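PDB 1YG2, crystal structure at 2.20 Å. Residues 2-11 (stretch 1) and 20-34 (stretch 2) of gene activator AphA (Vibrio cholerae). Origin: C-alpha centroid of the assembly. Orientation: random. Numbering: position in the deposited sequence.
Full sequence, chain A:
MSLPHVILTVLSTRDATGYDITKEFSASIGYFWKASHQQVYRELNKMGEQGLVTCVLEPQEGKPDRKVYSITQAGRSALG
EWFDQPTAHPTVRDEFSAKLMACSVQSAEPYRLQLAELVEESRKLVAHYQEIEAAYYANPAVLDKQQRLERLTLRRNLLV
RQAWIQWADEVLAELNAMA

Stretch 1 2-11: SLPHVILTVL
Stretch 2, residues 20-34: DITKEFSASIGYFWK

Residues 3-11 form a helix that packs against a second segment, in which helix 20-25 leads through a short turn into a 3-10 segment at 28-31 and then an extended stretch at Trp-33 (phi/psi -142/115°). The two helix axes approach to 10.7 Å, their N-to-C directions 118° apart. Val-10 lies nearest Ile-21 (CA to CA 7.2 Å) and Val-6 nearest Trp-33 (CA to CA 8.1 Å). No hydrogen bond crosses the contact, which buries 490 Å², both sides summed, and is mainly apolar.

Val-6 points toward the second stretch. The t rotamer of Val-6 (chi1 171°) sets its CG1 3.6 Å from Phe-25 CZ and 3.8 Å from Ile-29 CG2, while its CG2 lies over one face of the Trp-33 indole, 4.1 Å from the centroid of the six-membered ring and 23° off its normal. Trp-33, whose CA-to-CB bond points toward the helix, has chi1 -159° (t) and chi2 -79°, and its ring lies beside the start of the helix, where Trp-33 CZ2 is 3.6 Å from Leu-3 N and CH2 3.8 Å from Ser-2 CA.

Phe-25 leaves its backbone sideways, but chi1 -79° (m) and chi2 84° carry the ring inward. Phe-25 CZ consequently meets Leu-3 CD1 at 3.6 Å and Ile-7 CG1 at 3.7 Å, as well as Val-6 CG1. Leu-3 also starts sideways; its t,p conformation (178°, 52°) brings CD1 to that ring.

One turn on from Val-6, Val-10 repeats its t rotamer (177°), placing Val-10 CG2 3.6 Å from CD1 of Ile-29 (m,t). Ile-21, also m,t, packs more loosely, with CD1 4.2 Å from Leu-11 CD2 and CG2 4.4 Å from Ile-7 CG2; Ile-7 and Leu-11 are both m,t.

The helix start is secured locally: Ser-2 N donates to His-5 ND1 (2.8 Å), with His-5 at chi1 -53° (m), and Val-6 N donates to Ser-2 O (3.0 Å). Ile-29 N to Glu-24 O (3.0 Å) and Trp-33 N to Ile-29 O (2.8 Å) brace the second stretch.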

# COMPACT_ATOMS: atom_id res chain seq x y z
N SER A 2 -2.77 -11.30 10.19
CA SER A 2 -3.41 -10.09 10.78
C SER A 2 -2.87 -9.82 12.19
O SER A 2 -1.88 -10.41 12.61
CB SER A 2 -4.93 -10.28 10.80
OG SER A 2 -5.27 -11.57 11.25
N LEU A 3 -3.52 -8.92 12.92
CA LEU A 3 -3.07 -8.56 14.26
C LEU A 3 -2.80 -9.74 15.18
O LEU A 3 -1.76 -9.80 15.84
CB LEU A 3 -4.08 -7.62 14.92
CG LEU A 3 -3.77 -7.18 16.36
CD1 LEU A 3 -2.35 -6.64 16.45
CD2 LEU A 3 -4.79 -6.12 16.80
N PRO A 4 -3.73 -10.70 15.24
CA PRO A 4 -3.44 -11.82 16.13
C PRO A 4 -2.20 -12.61 15.73
O PRO A 4 -1.48 -13.11 16.60
CB PRO A 4 -4.74 -12.64 16.11
CG PRO A 4 -5.39 -12.27 14.80
CD PRO A 4 -5.08 -10.80 14.66
N HIS A 5 -1.93 -12.72 14.44
CA HIS A 5 -0.74 -13.47 14.03
C HIS A 5 0.51 -12.68 14.39
O HIS A 5 1.55 -13.24 14.71
CB HIS A 5 -0.77 -13.77 12.53
CG HIS A 5 -2.02 -14.44 12.09
ND1 HIS A 5 -3.06 -13.76 11.49
CD2 HIS A 5 -2.46 -15.72 12.25
CE1 HIS A 5 -4.08 -14.58 11.31
NE2 HIS A 5 -3.73 -15.78 11.76
N VAL A 6 0.41 -11.36 14.33
CA VAL A 6 1.53 -10.51 14.67
C VAL A 6 1.83 -10.73 16.16
O VAL A 6 2.98 -10.78 16.56
CB VAL A 6 1.19 -9.03 14.40
CG1 VAL A 6 2.29 -8.12 14.98
CG2 VAL A 6 1.05 -8.82 12.89
N ILE A 7 0.77 -10.89 16.95
CA ILE A 7 0.91 -11.13 18.39
C ILE A 7 1.39 -12.56 18.65
O ILE A 7 2.24 -12.79 19.51
CB ILE A 7 -0.42 -10.89 19.10
CG1 ILE A 7 -0.83 -9.43 18.93
CG2 ILE A 7 -0.31 -11.26 20.56
CD1 ILE A 7 -2.27 -9.15 19.35
N LEU A 8 0.85 -13.52 17.92
CA LEU A 8 1.27 -14.91 18.11
C LEU A 8 2.77 -15.06 17.83
O LEU A 8 3.46 -15.84 18.49
CB LEU A 8 0.47 -15.84 17.19
CG LEU A 8 -1.01 -16.06 17.55
CD1 LEU A 8 -1.66 -17.06 16.61
CD2 LEU A 8 -1.09 -16.59 18.96
N THR A 9 3.27 -14.32 16.85
CA THR A 9 4.68 -14.38 16.49
C THR A 9 5.55 -14.01 17.68
O THR A 9 6.54 -14.67 17.98
CB THR A 9 5.00 -13.40 15.35
OG1 THR A 9 4.16 -13.69 14.23
CG2 THR A 9 6.47 -13.51 14.94
N VAL A 10 5.17 -12.95 18.38
CA VAL A 10 5.92 -12.53 19.55
C VAL A 10 5.99 -13.69 20.54
O VAL A 10 7.07 -14.09 20.96
CB VAL A 10 5.23 -11.34 20.24
CG1 VAL A 10 5.99 -10.97 21.51
CG2 VAL A 10 5.16 -10.16 19.29
N LEU A 11 4.83 -14.24 20.88
CA LEU A 11 4.75 -15.32 21.84
C LEU A 11 5.40 -16.62 21.39
O LEU A 11 5.69 -17.48 22.21
CB LEU A 11 3.28 -15.58 22.22
CG LEU A 11 2.61 -14.40 22.92
CD1 LEU A 11 1.12 -14.66 23.11
CD2 LEU A 11 3.29 -14.17 24.28
N ASP A 20 5.05 -6.39 27.93
CA ASP A 20 6.14 -6.75 27.03
C ASP A 20 5.64 -6.66 25.59
O ASP A 20 6.30 -6.11 24.72
CB ASP A 20 6.62 -8.19 27.27
CG ASP A 20 7.15 -8.41 28.67
OD1 ASP A 20 7.87 -7.52 29.17
OD2 ASP A 20 6.86 -9.48 29.26
N ILE A 21 4.46 -7.23 25.37
CA ILE A 21 3.84 -7.25 24.05
C ILE A 21 3.53 -5.86 23.51
O ILE A 21 3.86 -5.56 22.37
CB ILE A 21 2.54 -8.09 24.08
CG1 ILE A 21 2.85 -9.51 24.54
CG2 ILE A 21 1.92 -8.13 22.69
CD1 ILE A 21 1.62 -10.37 24.78
N THR A 22 2.90 -5.01 24.31
CA THR A 22 2.58 -3.67 23.84
C THR A 22 3.85 -2.86 23.59
O THR A 22 3.87 -1.97 22.75
CB THR A 22 1.70 -2.91 24.83
OG1 THR A 22 2.36 -2.82 26.10
CG2 THR A 22 0.36 -3.61 25.00
N LYS A 23 4.92 -3.19 24.31
CA LYS A 23 6.18 -2.48 24.13
C LYS A 23 6.75 -2.77 22.74
O LYS A 23 7.48 -1.96 22.18
CB LYS A 23 7.17 -2.89 25.20
N GLU A 24 6.42 -3.95 22.21
CA GLU A 24 6.89 -4.34 20.88
C GLU A 24 6.20 -3.48 19.83
O GLU A 24 6.85 -3.00 18.90
CB GLU A 24 6.58 -5.81 20.61
CG GLU A 24 7.30 -6.82 21.50
CD GLU A 24 8.80 -6.71 21.39
OE1 GLU A 24 9.31 -6.54 20.27
OE2 GLU A 24 9.48 -6.82 22.44
N PHE A 25 4.90 -3.29 19.99
CA PHE A 25 4.11 -2.50 19.05
C PHE A 25 4.49 -1.02 19.00
O PHE A 25 4.24 -0.34 18.00
CB PHE A 25 2.61 -2.66 19.33
CG PHE A 25 2.01 -3.94 18.81
CD1 PHE A 25 2.09 -5.12 19.54
CD2 PHE A 25 1.39 -3.98 17.56
CE1 PHE A 25 1.56 -6.33 19.04
CE2 PHE A 25 0.86 -5.18 17.05
CZ PHE A 25 0.94 -6.35 17.80
N SER A 26 5.08 -0.51 20.07
CA SER A 26 5.51 0.88 20.07
C SER A 26 6.99 0.91 19.72
O SER A 26 7.62 1.97 19.71
CB SER A 26 5.26 1.54 21.43
OG SER A 26 6.01 0.91 22.46
N ALA A 27 7.54 -0.27 19.43
CA ALA A 27 8.95 -0.39 19.04
C ALA A 27 9.09 -1.01 17.64
O ALA A 27 8.44 -0.57 16.69
CB ALA A 27 9.71 -1.21 20.08
N SER A 28 9.92 -2.05 17.52
CA SER A 28 10.18 -2.69 16.24
C SER A 28 8.94 -3.12 15.45
O SER A 28 8.92 -3.00 14.22
CB SER A 28 11.09 -3.91 16.42
OG SER A 28 10.43 -4.97 17.10
N ILE A 29 7.91 -3.62 16.13
CA ILE A 29 6.71 -4.04 15.41
C ILE A 29 6.05 -2.83 14.74
O ILE A 29 5.38 -2.97 13.71
CB ILE A 29 5.71 -4.77 16.34
CG1 ILE A 29 6.32 -6.09 16.79
CG2 ILE A 29 4.39 -5.02 15.62
CD1 ILE A 29 5.41 -6.97 17.61
N GLY A 30 6.26 -1.65 15.32
CA GLY A 30 5.69 -0.45 14.74
C GLY A 30 6.31 -0.12 13.39
O GLY A 30 5.83 0.78 12.69
N TYR A 31 7.36 -0.83 12.99
CA TYR A 31 7.99 -0.56 11.69
C TYR A 31 7.11 -1.10 10.57
O TYR A 31 7.23 -0.67 9.43
CB TYR A 31 9.36 -1.25 11.57
CG TYR A 31 10.38 -0.84 12.60
CD1 TYR A 31 11.40 -1.72 12.98
CD2 TYR A 31 10.33 0.42 13.22
CE1 TYR A 31 12.34 -1.37 13.94
CE2 TYR A 31 11.28 0.78 14.19
CZ TYR A 31 12.27 -0.12 14.55
OH TYR A 31 13.18 0.21 15.53
N PHE A 32 6.23 -2.04 10.89
CA PHE A 32 5.40 -2.64 9.85
C PHE A 32 3.95 -2.88 10.24
O PHE A 32 3.12 -3.22 9.39
CB PHE A 32 6.04 -3.96 9.42
CG PHE A 32 6.01 -5.02 10.49
CD1 PHE A 32 4.93 -5.89 10.60
CD2 PHE A 32 7.05 -5.12 11.40
CE1 PHE A 32 4.88 -6.85 11.61
CE2 PHE A 32 7.01 -6.08 12.42
CZ PHE A 32 5.93 -6.94 12.52
N TRP A 33 3.62 -2.74 11.52
CA TRP A 33 2.25 -2.95 11.92
C TRP A 33 1.83 -1.94 12.98
O TRP A 33 2.34 -1.94 14.10
CB TRP A 33 2.04 -4.38 12.41
CG TRP A 33 0.62 -4.79 12.36
CD1 TRP A 33 -0.36 -4.46 13.25
CD2 TRP A 33 -0.02 -5.52 11.32
NE1 TRP A 33 -1.57 -4.95 12.82
CE2 TRP A 33 -1.39 -5.60 11.63
CE3 TRP A 33 0.44 -6.12 10.13
CZ2 TRP A 33 -2.31 -6.26 10.81
CZ3 TRP A 33 -0.47 -6.77 9.31
CH2 TRP A 33 -1.84 -6.83 9.66
N LYS A 34 0.88 -1.09 12.61
CA LYS A 34 0.38 -0.06 13.50
C LYS A 34 -0.87 -0.52 14.26
O LYS A 34 -1.89 -0.83 13.66
CB LYS A 34 0.07 1.19 12.67
CG LYS A 34 -0.25 2.44 13.47
CD LYS A 34 -1.74 2.64 13.64
CE LYS A 34 -2.03 4.08 14.08
NZ LYS A 34 -1.50 5.07 13.09